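Local coordinates for protein probable glucarate dehydratase (Mycobacterium smegmatis str. MC2 155, PDB 3VDG) that probably dehydrates glucarate or a related sugar acid, as an enolase-superfamily lyase whose metal site lies at the end of a beta/alpha barrel, at residues Y267-T272 with V312-H317. Sequence-based numbering, arbitrary orientation.
Sequences YLEDPT and VVLSDH. With NA (sodium ion), chain C.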
loop_
_atom_site.group_PDB
_atom_site.type_symbol
_atom_site.label_atom_id
_atom_site.label_comp_id
_atom_site.label_asym_id
_atom_site.label_seq_id
_atom_site.Cartn_x
_atom_site.Cartn_y
_atom_site.Cartn_z
ATOM N N TYR A 267 17.381 -6.599 17.762
ATOM C CA TYR A 267 17.801 -5.399 17.042
ATOM C C TYR A 267 18.129 -4.306 18.046
ATOM O O TYR A 267 17.797 -4.429 19.213
ATOM C CB TYR A 267 16.760 -4.923 16.007
ATOM C CG TYR A 267 15.318 -4.679 16.481
ATOM C CD1 TYR A 267 14.271 -5.441 15.975
ATOM C CD2 TYR A 267 15.002 -3.650 17.371
ATOM C CE1 TYR A 267 12.953 -5.211 16.363
ATOM C CE2 TYR A 267 13.689 -3.407 17.765
ATOM C CZ TYR A 267 12.663 -4.187 17.257
ATOM O OH TYR A 267 11.341 -3.966 17.639
ATOM N N LEU A 268 18.801 -3.263 17.585
ATOM C CA LEU A 268 19.151 -2.106 18.414
ATOM C C LEU A 268 18.421 -0.878 17.870
ATOM O O LEU A 268 18.619 -0.530 16.708
ATOM C CB LEU A 268 20.670 -1.879 18.329
ATOM C CG LEU A 268 21.245 -0.672 19.065
ATOM C CD1 LEU A 268 21.031 -0.865 20.561
ATOM C CD2 LEU A 268 22.738 -0.558 18.754
ATOM N N GLU A 269 17.554 -0.241 18.666
ATOM C CA GLU A 269 16.712 0.832 18.118
ATOM C C GLU A 269 17.340 2.181 18.395
ATOM O O GLU A 269 17.725 2.446 19.530
ATOM C CB GLU A 269 15.307 0.896 18.761
ATOM C CG GLU A 269 14.629 -0.415 19.081
ATOM C CD GLU A 269 13.251 -0.201 19.701
ATOM O OE1 GLU A 269 12.759 -1.118 20.400
ATOM O OE2 GLU A 269 12.665 0.897 19.505
ATOM N N ASP A 270 17.386 3.039 17.377
ATOM C CA ASP A 270 17.804 4.439 17.545
ATOM C C ASP A 270 18.941 4.618 18.537
ATOM O O ASP A 270 18.795 5.327 19.543
ATOM C CB ASP A 270 16.603 5.307 17.972
ATOM C CG ASP A 270 15.565 5.405 16.874
ATOM O OD1 ASP A 270 15.976 5.755 15.749
ATOM O OD2 ASP A 270 14.370 5.093 17.123
ATOM N N PRO A 271 20.088 3.982 18.267
ATOM C CA PRO A 271 21.220 4.239 19.157
ATOM C C PRO A 271 21.710 5.698 19.125
ATOM O O PRO A 271 22.162 6.210 20.140
ATOM C CB PRO A 271 22.318 3.296 18.616
ATOM C CG PRO A 271 21.912 2.994 17.194
ATOM C CD PRO A 271 20.400 2.989 17.221
ATOM N N THR A 272 21.600 6.372 17.984
ATOM C CA THR A 272 22.253 7.662 17.791
ATOM C C THR A 272 21.359 8.547 16.912
ATOM O O THR A 272 20.543 8.031 16.151
ATOM C CB THR A 272 23.651 7.449 17.149
ATOM O OG1 THR A 272 24.427 8.649 17.243
ATOM C CG2 THR A 272 23.528 7.031 15.668
ATOM N N VAL A 312 15.368 -1.987 10.034
ATOM C CA VAL A 312 14.018 -2.290 10.557
ATOM C C VAL A 312 13.270 -0.975 10.822
ATOM O O VAL A 312 13.830 -0.056 11.418
ATOM C CB VAL A 312 14.089 -3.093 11.878
ATOM C CG1 VAL A 312 12.699 -3.295 12.455
ATOM C CG2 VAL A 312 14.795 -4.448 11.700
ATOM N N VAL A 313 12.025 -0.859 10.362
ATOM C CA VAL A 313 11.229 0.353 10.639
ATOM C C VAL A 313 10.120 -0.027 11.625
ATOM O O VAL A 313 9.483 -1.073 11.488
ATOM C CB VAL A 313 10.602 0.944 9.354
ATOM C CG1 VAL A 313 9.723 2.155 9.691
ATOM C CG2 VAL A 313 11.701 1.371 8.383
ATOM N N LEU A 314 9.907 0.777 12.650
ATOM C CA LEU A 314 8.805 0.490 13.559
ATOM C C LEU A 314 7.564 1.205 13.088
ATOM O O LEU A 314 7.543 2.416 13.028
ATOM C CB LEU A 314 9.133 0.880 14.995
ATOM C CG LEU A 314 9.776 -0.166 15.905
ATOM C CD1 LEU A 314 11.153 -0.543 15.407
ATOM C CD2 LEU A 314 9.862 0.337 17.342
ATOM N N SER A 315 6.535 0.452 12.701
ATOM C CA SER A 315 5.296 1.099 12.287
ATOM C C SER A 315 4.621 1.733 13.507
ATOM O O SER A 315 4.870 1.339 14.644
ATOM C CB SER A 315 4.342 0.077 11.671
ATOM O OG SER A 315 3.990 -0.912 12.649
ATOM N N ASP A 316 3.744 2.695 13.263
ATOM C CA ASP A 316 2.867 3.219 14.307
ATOM C C ASP A 316 1.709 3.925 13.619
ATOM O O ASP A 316 1.889 5.014 13.056
ATOM C CB ASP A 316 3.619 4.205 15.215
ATOM C CG ASP A 316 2.782 4.652 16.392
ATOM O OD1 ASP A 316 1.541 4.719 16.227
ATOM O OD2 ASP A 316 3.354 4.946 17.472
ATOM N N HIS A 317 0.519 3.324 13.648
ATOM C CA HIS A 317 -0.597 3.898 12.877
ATOM C C HIS A 317 -1.021 5.245 13.385
ATOM O O HIS A 317 -1.696 5.987 12.678
ATOM C CB HIS A 317 -1.800 2.949 12.816
ATOM C CG HIS A 317 -2.586 2.853 14.097
ATOM N ND1 HIS A 317 -2.311 1.947 15.050
ATOM C CD2 HIS A 317 -3.708 3.567 14.541
ATOM C CE1 HIS A 317 -3.183 2.087 16.059
ATOM N NE2 HIS A 317 -4.035 3.087 15.742
HETATM NA NA NA C . 11.877 2.916 19.934
HETATM O O HOH W 1 13.271 4.813 19.701
HETATM O O HOH W 2 10.124 3.326 21.356
#
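Inside the enolase-type beta/alpha barrel, Tyr267 and Glu269 of strand 267-269 meet Val312 and Leu314 of strand 312-315 beside the metal site. The strands are not sheet neighbours: their axes, 9.3 Å apart at closest with N-to-C directions 61° apart, leave room for strand 289-291, and only side chains meet. Tyr267, Val312 and Leu314 point toward the other strand, whereas Glu269 brings only its carboxylate over. A chi1 of 54° sets Tyr267 CG between the two backbone branches and swings the ring obliquely across to strand 312-315, with CE1 4.4 Å from Val312 CG1. Tyr267 OH lies 4.1 Å from Leu314 CD1, while its polar partner is the hydroxyl of Ser341. The other branch of Leu314 meets the metal ligand, CD2 standing 3.6 Å from Glu269 OE2, the side chains crossing at about a right angle. An extended chain carries Glu269 OE2 to the sodium ion, 2.2 Å away; Asp244, Asn292 and two waters complete the ligands. One water donates to Asp270 OD2 (2.8 Å), and Glu269 OE1 salt-bridges Lys214. Ala290 of strand 289-291 touches Tyr267, Val312 and Leu314; helix 275-284 meets Asp270, Pro271 and Thr272, helix 323-336 Val313, Ser315 and His317.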